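Local coordinates for protein BtGH115A (Bacteroides thetaiotaomicron, PDB 5BY3) that acts as a family GH115 4-O-methyl-alpha-glucuronidase with specificity for decorated arabinogalactans, at residues L22-I30 against L47-T58; W397-W405 against M615-F625. All coordinates share one frame; numbering follows the deposited sequence.

Overall arrangement
The two contacts illustrate how a multidomain glycoside hydrolase is held together at different scales. Contact 1 is local: it closes part of a beta-alpha-beta unit near the N-terminus, in a mixed sheet, with its centre about 34 Å from the centre of the chain. Contact 2 is long-range, joining residues 397-405, a loop following strand 388-393 of the eight-stranded parallel sheet, to residues 615-625, more than 200 positions later. It is buried, about 18 Å from the chain centre, and includes the nickel ligand Leu404. The contact centres are about 45 Å apart and their nearest atoms about 21 Å, so contact 1 has no direct part in the nickel site.

Contact 1 of 2, residues L22-I30 against L47-T58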
loop_
_atom_site.group_PDB
_atom_site.type_symbol
_atom_site.label_atom_id
_atom_site.label_comp_id
_atom_site.label_asym_id
_atom_site.label_seq_id
_atom_site.Cartn_x
_atom_site.Cartn_y
_atom_site.Cartn_z
ATOM N N LEU A 22 17.280 -19.172 -26.846
ATOM C CA LEU A 22 16.855 -20.367 -26.122
ATOM C C LEU A 22 15.660 -20.985 -26.851
ATOM O O LEU A 22 14.599 -20.369 -26.905
ATOM C CB LEU A 22 16.417 -20.001 -24.718
ATOM C CG LEU A 22 17.407 -19.800 -23.573
ATOM C CD1 LEU A 22 16.604 -19.914 -22.294
ATOM C CD2 LEU A 22 18.561 -20.789 -23.560
ATOM N N GLN A 23 15.832 -22.171 -27.431
ATOM C CA GLN A 23 14.744 -22.834 -28.193
ATOM C C GLN A 23 13.867 -23.599 -27.189
ATOM O O GLN A 23 14.397 -24.257 -26.313
ATOM C CB GLN A 23 15.339 -23.747 -29.311
ATOM C CG GLN A 23 14.469 -24.903 -29.835
ATOM C CD GLN A 23 13.173 -24.446 -30.511
ATOM O OE1 GLN A 23 13.187 -23.590 -31.421
ATOM N NE2 GLN A 23 12.041 -25.019 -30.075
ATOM N N SER A 24 12.540 -23.510 -27.299
ATOM C CA SER A 24 11.667 -24.275 -26.366
ATOM C C SER A 24 11.821 -25.792 -26.523
ATOM O O SER A 24 12.255 -26.257 -27.553
ATOM C CB SER A 24 10.183 -23.860 -26.461
ATOM O OG SER A 24 9.490 -24.501 -27.510
ATOM N N GLY A 25 11.436 -26.552 -25.510
ATOM C CA GLY A 25 11.556 -28.005 -25.546
ATOM C C GLY A 25 12.953 -28.498 -25.199
ATOM O O GLY A 25 13.116 -29.687 -24.926
ATOM N N GLN A 26 13.939 -27.591 -25.186
ATOM C CA GLN A 26 15.361 -27.922 -25.010
ATOM C C GLN A 26 15.903 -27.509 -23.639
ATOM O O GLN A 26 15.515 -26.445 -23.143
ATOM C CB GLN A 26 16.215 -27.233 -26.085
ATOM C CG GLN A 26 16.486 -28.103 -27.291
ATOM C CD GLN A 26 17.054 -27.349 -28.465
ATOM O OE1 GLN A 26 17.885 -26.441 -28.306
ATOM N NE2 GLN A 26 16.624 -27.738 -29.674
ATOM N N PRO A 27 16.828 -28.308 -23.048
ATOM C CA PRO A 27 17.364 -27.924 -21.753
ATOM C C PRO A 27 18.319 -26.735 -21.877
ATOM O O PRO A 27 18.709 -26.345 -22.996
ATOM C CB PRO A 27 18.130 -29.186 -21.283
ATOM C CG PRO A 27 17.953 -30.217 -22.342
ATOM C CD PRO A 27 17.550 -29.480 -23.580
ATOM N N VAL A 28 18.698 -26.174 -20.736
ATOM C CA VAL A 28 19.602 -25.033 -20.724
ATOM C C VAL A 28 20.547 -25.127 -19.539
ATOM O O VAL A 28 20.094 -25.418 -18.426
ATOM C CB VAL A 28 18.825 -23.692 -20.732
ATOM C CG1 VAL A 28 17.774 -23.637 -19.627
ATOM C CG2 VAL A 28 19.779 -22.502 -20.651
ATOM N N ALA A 29 21.843 -24.898 -19.792
ATOM C CA ALA A 29 22.882 -24.977 -18.738
ATOM C C ALA A 29 23.136 -23.614 -18.087
ATOM O O ALA A 29 23.316 -22.574 -18.771
ATOM C CB ALA A 29 24.195 -25.549 -19.279
ATOM N N ILE A 30 23.154 -23.633 -16.758
ATOM C CA ILE A 30 23.321 -22.426 -15.995
ATOM C C ILE A 30 24.552 -22.523 -15.085
ATOM O O ILE A 30 24.639 -23.419 -14.277
ATOM C CB ILE A 30 22.024 -22.039 -15.236
ATOM C CG1 ILE A 30 20.786 -22.087 -16.195
ATOM C CG2 ILE A 30 22.221 -20.657 -14.630
ATOM C CD1 ILE A 30 19.448 -21.567 -15.662
ATOM N N LEU A 47 13.699 -19.378 -11.276
ATOM C CA LEU A 47 13.855 -19.193 -12.727
ATOM C C LEU A 47 13.657 -20.501 -13.488
ATOM O O LEU A 47 13.045 -20.527 -14.564
ATOM C CB LEU A 47 15.199 -18.539 -13.082
ATOM C CG LEU A 47 15.524 -18.332 -14.560
ATOM C CD1 LEU A 47 14.693 -17.262 -15.234
ATOM C CD2 LEU A 47 16.978 -17.976 -14.719
ATOM N N SER A 48 14.173 -21.573 -12.912
ATOM C CA SER A 48 14.141 -22.880 -13.526
ATOM C C SER A 48 12.713 -23.291 -13.640
ATOM O O SER A 48 12.286 -23.779 -14.693
ATOM C CB SER A 48 14.891 -23.900 -12.674
ATOM O OG SER A 48 16.172 -23.409 -12.452
ATOM N N ARG A 49 11.980 -23.079 -12.550
ATOM C CA ARG A 49 10.532 -23.271 -12.547
ATOM C C ARG A 49 9.849 -22.532 -13.727
ATOM O O ARG A 49 8.977 -23.089 -14.380
ATOM C CB ARG A 49 9.980 -22.837 -11.198
ATOM C CG ARG A 49 8.529 -23.170 -10.993
ATOM C CD ARG A 49 8.221 -23.053 -9.521
ATOM N NE ARG A 49 7.490 -21.838 -9.224
ATOM C CZ ARG A 49 7.280 -21.374 -7.995
ATOM N NH1 ARG A 49 7.766 -21.998 -6.927
ATOM N NH2 ARG A 49 6.578 -20.264 -7.836
ATOM N N ASP A 50 10.306 -21.307 -14.008
ATOM C CA ASP A 50 9.752 -20.462 -15.062
ATOM C C ASP A 50 10.256 -20.859 -16.424
ATOM O O ASP A 50 9.490 -20.843 -17.366
ATOM C CB ASP A 50 10.022 -18.972 -14.777
ATOM C CG ASP A 50 9.454 -18.528 -13.436
ATOM O OD1 ASP A 50 8.582 -19.254 -12.860
ATOM O OD2 ASP A 50 9.904 -17.469 -12.935
ATOM N N LEU A 51 11.538 -21.226 -16.528
ATOM C CA LEU A 51 12.100 -21.821 -17.750
ATOM C C LEU A 51 11.333 -23.073 -18.241
ATOM O O LEU A 51 11.066 -23.199 -19.435
ATOM C CB LEU A 51 13.593 -22.142 -17.546
ATOM C CG LEU A 51 14.526 -20.944 -17.756
ATOM C CD1 LEU A 51 15.801 -21.175 -16.971
ATOM C CD2 LEU A 51 14.835 -20.660 -19.212
ATOM N N GLN A 52 11.003 -23.980 -17.314
ATOM C CA GLN A 52 10.095 -25.084 -17.555
ATOM C C GLN A 52 8.696 -24.630 -17.995
ATOM O O GLN A 52 8.174 -25.135 -18.994
ATOM C CB GLN A 52 9.976 -25.952 -16.283
ATOM C CG GLN A 52 9.473 -27.370 -16.496
ATOM C CD GLN A 52 10.303 -28.176 -17.509
ATOM O OE1 GLN A 52 11.454 -28.540 -17.257
ATOM N NE2 GLN A 52 9.708 -28.455 -18.664
ATOM N N THR A 53 8.076 -23.708 -17.247
ATOM C CA THR A 53 6.693 -23.305 -17.541
ATOM C C THR A 53 6.625 -22.644 -18.928
ATOM O O THR A 53 5.811 -23.027 -19.767
ATOM C CB THR A 53 6.127 -22.373 -16.464
ATOM O OG1 THR A 53 6.331 -22.955 -15.171
ATOM C CG2 THR A 53 4.637 -22.131 -16.644
ATOM N N VAL A 54 7.508 -21.686 -19.179
ATOM C CA VAL A 54 7.344 -20.817 -20.325
ATOM C C VAL A 54 7.895 -21.521 -21.527
ATOM O O VAL A 54 7.302 -21.424 -22.586
ATOM C CB VAL A 54 8.015 -19.423 -20.124
ATOM C CG1 VAL A 54 8.135 -18.602 -21.428
ATOM C CG2 VAL A 54 7.240 -18.619 -19.103
ATOM N N LEU A 55 9.005 -22.233 -21.351
ATOM C CA LEU A 55 9.775 -22.772 -22.469
ATOM C C LEU A 55 9.899 -24.301 -22.521
ATOM O O LEU A 55 10.481 -24.821 -23.456
ATOM C CB LEU A 55 11.178 -22.149 -22.522
ATOM C CG LEU A 55 11.349 -20.734 -23.057
ATOM C CD1 LEU A 55 12.799 -20.341 -22.860
ATOM C CD2 LEU A 55 11.007 -20.619 -24.538
ATOM N N SER A 56 9.373 -25.031 -21.542
ATOM C CA SER A 56 9.521 -26.510 -21.523
ATOM C C SER A 56 11.024 -26.881 -21.532
ATOM O O SER A 56 11.449 -27.853 -22.167
ATOM C CB SER A 56 8.752 -27.168 -22.680
ATOM O OG SER A 56 7.411 -26.725 -22.669
ATOM N N ALA A 57 11.801 -26.064 -20.821
ATOM C CA ALA A 57 13.250 -26.098 -20.842
ATOM C C ALA A 57 13.773 -26.420 -19.452
ATOM O O ALA A 57 13.531 -25.669 -18.504
ATOM C CB ALA A 57 13.797 -24.767 -21.342
ATOM N N THR A 58 14.459 -27.557 -19.330
ATOM C CA THR A 58 14.981 -28.000 -18.026
ATOM C C THR A 58 16.358 -27.392 -17.788
ATOM O O THR A 58 17.282 -27.591 -18.582
ATOM C CB THR A 58 15.043 -29.528 -17.930
ATOM O OG1 THR A 58 13.796 -30.070 -18.378
ATOM C CG2 THR A 58 15.352 -30.009 -16.481
#
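Leu22 and Leu55 meet where a beta-alpha-beta unit, strand 28-31, helix 38-55 and strand 59-62, is tied to the strand that precedes it. Residues 47-55 of the helix run back almost antiparallel to residues 28-30, at 166° and 11.5 Å between axes, the usual return path of such a crossover. Leu22 can be followed outward. Its CB rests against CD1 of Leu55 at 4.1 Å. CG then turns away from its own carbonyl carbon (chi1 -82°), which carries CD1 in among the helix leucines, 3.6 Å from Leu51 CD2 and 3.9 Å from Leu55 CD1; Leu22 crosses both side chains at about a right angle. The other branch of Leu51 serves the strand, its CD1 meeting Ile30 CD1 tip to tip at 3.9 Å while Val28 CG1 comes in crosswise.

Leu55 forks in the same way, CD1 going to Leu22 and CD2 to Ser24 CB at 3.9 Å, with Phe146 of strand 145-148 also touching it. An alanine here would lack both branches and would probably open a gap between Leu22 and Ser24, letting the Leu22 tip shift.

Two backbone bonds tie the turn at Gly25 and the start of strand 28-31 to the end of the helix and the residues after it. Gly25, with positive phi in a type II turn from Gln23 to Gln26, gives its N-H to Leu55 O at 2.9 Å, nearly in line with that carbonyl. Next comes Ser56, whose own positive phi ends the helix and leads the chain toward strand 59-62. There Val28 N bonds Thr58 O at 2.9 Å, its nitrogen 40° above the carbonyl plane.

Contact 2 of 2, residues W397-W405 against M615-F625; sequences WGRPHDHLW and MDFKPRKLPVF. With NI (nickel (II) ion), chain C.
Trp397 holds its CG anti to the backbone N (chi1 159°), and Arg620, extended at chi2 but bent at chi3 (133°), brings its guanidinium flat onto that indole. The planes differ by 16° and the centres lie 3.7 Å apart; Arg620 CD adds a CH-pi contact over the five-membered ring. Because NE1 and the guanidinium nitrogens are all donors, this is a stack and not a hydrogen bond. Leu622 CD2 lies over the rim of the opposite guanidinium face.

Its edge faces Asp402. Carboxylate and guanidinium are nearly coplanar, and the single nitrogen NH1 lies 2.6 Å from OD1, the close contact of the salt bridge, and donates a hydrogen bond to the syn lone pair of OD2 at 2.8 Å. NH2 has a second acid, Glu506. Gly398 N reaches OD1 from above the carboxylate plane, while a water links OD2 to Pro619 O.

His401 is fixed in rotation by ND1, bonded in the ring plane to Asp402 O at 2.7 Å. Its NE2 shares a water with Val624 N, and Val624 CG1 lies at the ring edge.

Trp405 is wrapped differently. Phe617 CA sits over one face, the selenium of Met615, a selenomethionine, touches CD1 at the edge at 3.6 Å, and NE1 bonds Tyr561.

Between these clusters Leu404 CB packs on Pro619 CB, while Leu404 O binds nickel at 2.4 Å with two waters and Asp436. The loop follows strand 388-393 at its C-terminal end, the side where TIM-barrel glycoside hydrolases characteristically build their active sites.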
loop_
_atom_site.group_PDB
_atom_site.type_symbol
_atom_site.label_atom_id
_atom_site.label_comp_id
_atom_site.label_asym_id
_atom_site.label_seq_id
_atom_site.Cartn_x
_atom_site.Cartn_y
_atom_site.Cartn_z
ATOM N N TRP A 397 -7.447 -1.530 10.292
ATOM C CA TRP A 397 -8.492 -1.753 11.313
ATOM C C TRP A 397 -8.399 -0.586 12.275
ATOM O O TRP A 397 -7.363 -0.396 12.890
ATOM C CB TRP A 397 -8.251 -3.107 12.014
ATOM C CG TRP A 397 -8.891 -3.324 13.391
ATOM C CD1 TRP A 397 -9.636 -2.429 14.134
ATOM C CD2 TRP A 397 -8.817 -4.504 14.171
ATOM N NE1 TRP A 397 -10.035 -2.987 15.310
ATOM C CE2 TRP A 397 -9.539 -4.255 15.382
ATOM C CE3 TRP A 397 -8.212 -5.764 13.979
ATOM C CZ2 TRP A 397 -9.688 -5.223 16.392
ATOM C CZ3 TRP A 397 -8.348 -6.748 15.001
ATOM C CH2 TRP A 397 -9.088 -6.466 16.189
ATOM N N GLY A 398 -9.461 0.209 12.384
ATOM C CA GLY A 398 -9.460 1.363 13.272
ATOM C C GLY A 398 -10.495 2.399 12.933
ATOM O O GLY A 398 -11.389 2.124 12.145
ATOM N N ARG A 399 -10.360 3.575 13.559
ATOM C CA ARG A 399 -11.270 4.696 13.452
ATOM C C ARG A 399 -10.842 5.626 12.311
ATOM O O ARG A 399 -9.652 5.725 12.029
ATOM C CB ARG A 399 -11.218 5.536 14.736
ATOM C CG ARG A 399 -9.887 6.291 14.911
ATOM C CD ARG A 399 -9.817 6.988 16.241
ATOM N NE ARG A 399 -9.717 5.983 17.285
ATOM C CZ ARG A 399 -9.693 6.232 18.588
ATOM N NH1 ARG A 399 -9.759 7.474 19.078
ATOM N NH2 ARG A 399 -9.590 5.209 19.396
ATOM N N PRO A 400 -11.786 6.330 11.680
ATOM C CA PRO A 400 -13.253 6.211 11.919
ATOM C C PRO A 400 -13.910 4.896 11.423
ATOM O O PRO A 400 -15.024 4.584 11.838
ATOM C CB PRO A 400 -13.803 7.399 11.135
ATOM C CG PRO A 400 -12.844 7.512 9.972
ATOM C CD PRO A 400 -11.481 7.233 10.552
ATOM N N HIS A 401 -13.261 4.132 10.533
ATOM C CA HIS A 401 -13.843 2.827 10.096
ATOM C C HIS A 401 -12.775 1.911 9.449
ATOM O O HIS A 401 -11.959 2.405 8.693
ATOM C CB HIS A 401 -15.038 3.066 9.143
ATOM C CG HIS A 401 -15.891 1.865 8.952
ATOM N ND1 HIS A 401 -15.459 0.757 8.252
ATOM C CD2 HIS A 401 -17.132 1.569 9.412
ATOM C CE1 HIS A 401 -16.403 -0.174 8.294
ATOM N NE2 HIS A 401 -17.428 0.297 8.988
ATOM N N ASP A 402 -12.806 0.598 9.704
ATOM C CA ASP A 402 -11.910 -0.365 8.997
ATOM C C ASP A 402 -12.157 -0.339 7.482
ATOM O O ASP A 402 -13.310 -0.239 7.037
ATOM C CB ASP A 402 -12.113 -1.839 9.362
ATOM C CG ASP A 402 -12.314 -2.133 10.873
ATOM O OD1 ASP A 402 -12.317 -1.213 11.738
ATOM O OD2 ASP A 402 -12.512 -3.365 11.163
ATOM N N HIS A 403 -11.066 -0.410 6.706
ATOM C CA HIS A 403 -11.140 -0.871 5.342
ATOM C C HIS A 403 -10.353 -2.151 5.220
ATOM O O HIS A 403 -9.131 -2.125 5.035
ATOM C CB HIS A 403 -10.707 0.192 4.326
ATOM C CG HIS A 403 -9.438 0.923 4.664
ATOM N ND1 HIS A 403 -9.361 1.850 5.691
ATOM C CD2 HIS A 403 -8.211 0.901 4.076
ATOM C CE1 HIS A 403 -8.139 2.363 5.714
ATOM N NE2 HIS A 403 -7.414 1.780 4.768
ATOM N N LEU A 404 -11.043 -3.285 5.361
ATOM C CA LEU A 404 -10.360 -4.599 5.369
ATOM C C LEU A 404 -10.869 -5.598 4.360
ATOM O O LEU A 404 -10.302 -6.696 4.237
ATOM C CB LEU A 404 -10.499 -5.255 6.745
ATOM C CG LEU A 404 -9.851 -4.639 7.975
ATOM C CD1 LEU A 404 -10.280 -5.434 9.187
ATOM C CD2 LEU A 404 -8.347 -4.714 7.804
ATOM N N TRP A 405 -11.957 -5.266 3.664
ATOM C CA TRP A 405 -12.543 -6.269 2.797
ATOM C C TRP A 405 -11.944 -6.259 1.396
ATOM O O TRP A 405 -11.319 -7.250 0.977
ATOM C CB TRP A 405 -14.030 -6.148 2.808
ATOM C CG TRP A 405 -14.762 -6.972 1.810
ATOM C CD1 TRP A 405 -14.493 -8.261 1.405
ATOM C CD2 TRP A 405 -15.947 -6.574 1.128
ATOM N NE1 TRP A 405 -15.442 -8.673 0.504
ATOM C CE2 TRP A 405 -16.352 -7.661 0.326
ATOM C CE3 TRP A 405 -16.702 -5.389 1.109
ATOM C CZ2 TRP A 405 -17.475 -7.594 -0.510
ATOM C CZ3 TRP A 405 -17.823 -5.321 0.283
ATOM C CH2 TRP A 405 -18.183 -6.414 -0.530
HETATM N N MSE A 615 -11.134 -15.183 1.600
HETATM C CA MSE A 615 -12.100 -14.084 1.421
HETATM C C MSE A 615 -13.274 -14.188 2.330
HETATM O O MSE A 615 -14.021 -15.181 2.309
HETATM C CB MSE A 615 -12.617 -13.956 0.004
HETATM C CG MSE A 615 -13.493 -12.706 -0.192
HETATM SE SE MSE A 615 -12.514 -11.030 0.180
HETATM C CE MSE A 615 -11.263 -11.166 -1.344
ATOM N N ASP A 616 -13.451 -13.133 3.120
ATOM C CA ASP A 616 -14.513 -13.079 4.108
ATOM C C ASP A 616 -15.212 -11.759 3.891
ATOM O O ASP A 616 -14.604 -10.703 4.064
ATOM C CB ASP A 616 -13.921 -13.179 5.520
ATOM C CG ASP A 616 -14.964 -13.189 6.604
ATOM O OD1 ASP A 616 -16.087 -12.712 6.364
ATOM O OD2 ASP A 616 -14.659 -13.660 7.736
ATOM N N PHE A 617 -16.477 -11.806 3.491
ATOM C CA PHE A 617 -17.176 -10.576 3.189
ATOM C C PHE A 617 -17.716 -9.836 4.433
ATOM O O PHE A 617 -18.316 -8.757 4.306
ATOM C CB PHE A 617 -18.204 -10.775 2.046
ATOM C CG PHE A 617 -19.502 -11.491 2.433
ATOM C CD1 PHE A 617 -19.619 -12.888 2.323
ATOM C CD2 PHE A 617 -20.643 -10.759 2.801
ATOM C CE1 PHE A 617 -20.821 -13.542 2.632
ATOM C CE2 PHE A 617 -21.852 -11.415 3.090
ATOM C CZ PHE A 617 -21.943 -12.809 3.014
ATOM N N LYS A 618 -17.492 -10.429 5.621
ATOM C CA LYS A 618 -17.863 -9.845 6.933
ATOM C C LYS A 618 -16.668 -9.704 7.891
ATOM O O LYS A 618 -16.815 -10.019 9.078
ATOM C CB LYS A 618 -18.995 -10.635 7.631
ATOM C CG LYS A 618 -20.026 -11.241 6.676
ATOM C CD LYS A 618 -21.228 -11.849 7.404
ATOM C CE LYS A 618 -22.350 -10.828 7.546
ATOM N NZ LYS A 618 -23.524 -11.456 8.180
ATOM N N PRO A 619 -15.497 -9.191 7.399
ATOM C CA PRO A 619 -14.308 -9.118 8.275
ATOM C C PRO A 619 -14.602 -8.333 9.544
ATOM O O PRO A 619 -15.232 -7.278 9.493
ATOM C CB PRO A 619 -13.286 -8.366 7.418
ATOM C CG PRO A 619 -14.097 -7.580 6.435
ATOM C CD PRO A 619 -15.272 -8.444 6.138
ATOM N N ARG A 620 -14.201 -8.907 10.670
ATOM C CA ARG A 620 -14.459 -8.380 12.001
ATOM C C ARG A 620 -15.967 -8.231 12.361
ATOM O O ARG A 620 -16.296 -7.607 13.349
ATOM C CB ARG A 620 -13.646 -7.084 12.189
ATOM C CG ARG A 620 -13.126 -6.829 13.595
ATOM C CD ARG A 620 -12.400 -5.492 13.671
ATOM N NE ARG A 620 -12.848 -4.756 14.839
ATOM C CZ ARG A 620 -13.084 -3.453 14.882
ATOM N NH1 ARG A 620 -12.898 -2.681 13.831
ATOM N NH2 ARG A 620 -13.484 -2.909 16.011
ATOM N N LYS A 621 -16.867 -8.804 11.556
ATOM C CA LYS A 621 -18.328 -8.804 11.825
ATOM C C LYS A 621 -18.890 -7.413 12.109
ATOM O O LYS A 621 -19.768 -7.227 12.983
ATOM C CB LYS A 621 -18.741 -9.761 12.968
ATOM C CG LYS A 621 -17.899 -11.007 13.164
ATOM C CD LYS A 621 -18.392 -12.155 12.307
ATOM C CE LYS A 621 -17.562 -13.403 12.625
ATOM N NZ LYS A 621 -18.253 -14.674 12.261
ATOM N N LEU A 622 -18.397 -6.437 11.360
ATOM C CA LEU A 622 -18.866 -5.060 11.503
ATOM C C LEU A 622 -20.276 -4.967 11.001
ATOM O O LEU A 622 -20.624 -5.665 10.034
ATOM C CB LEU A 622 -17.939 -4.047 10.809
ATOM C CG LEU A 622 -16.493 -3.990 11.330
ATOM C CD1 LEU A 622 -15.845 -2.674 10.937
ATOM C CD2 LEU A 622 -16.358 -4.199 12.851
ATOM N N PRO A 623 -21.112 -4.127 11.660
ATOM C CA PRO A 623 -22.543 -4.044 11.313
ATOM C C PRO A 623 -22.782 -3.788 9.812
ATOM O O PRO A 623 -23.644 -4.455 9.187
ATOM C CB PRO A 623 -23.040 -2.858 12.162
ATOM C CG PRO A 623 -22.116 -2.815 13.304
ATOM C CD PRO A 623 -20.771 -3.181 12.740
ATOM N N VAL A 624 -21.987 -2.867 9.240
ATOM C CA VAL A 624 -22.068 -2.548 7.817
ATOM C C VAL A 624 -22.126 -3.798 6.887
ATOM O O VAL A 624 -22.759 -3.699 5.820
ATOM C CB VAL A 624 -20.966 -1.527 7.401
ATOM C CG1 VAL A 624 -19.593 -2.174 7.307
ATOM C CG2 VAL A 624 -21.286 -0.843 6.081
ATOM N N PHE A 625 -21.512 -4.938 7.278
ATOM C CA PHE A 625 -21.468 -6.123 6.401
ATOM C C PHE A 625 -22.692 -7.043 6.506
ATOM O O PHE A 625 -22.790 -8.042 5.778
ATOM C CB PHE A 625 -20.188 -6.970 6.626
ATOM C CG PHE A 625 -18.905 -6.197 6.499
ATOM C CD1 PHE A 625 -18.468 -5.705 5.252
ATOM C CD2 PHE A 625 -18.132 -5.931 7.613
ATOM C CE1 PHE A 625 -17.293 -4.971 5.133
ATOM C CE2 PHE A 625 -16.938 -5.199 7.492
ATOM C CZ PHE A 625 -16.518 -4.733 6.259
HETATM NI NI NI C . -8.355 -8.048 4.146
HETATM O O HOH W 1 -19.829 -0.686 10.354
HETATM O O HOH W 2 -13.592 -4.931 8.929
HETATM O O HOH W 3 -9.828 -9.114 5.842
HETATM O O HOH W 4 -6.405 -8.021 2.532
#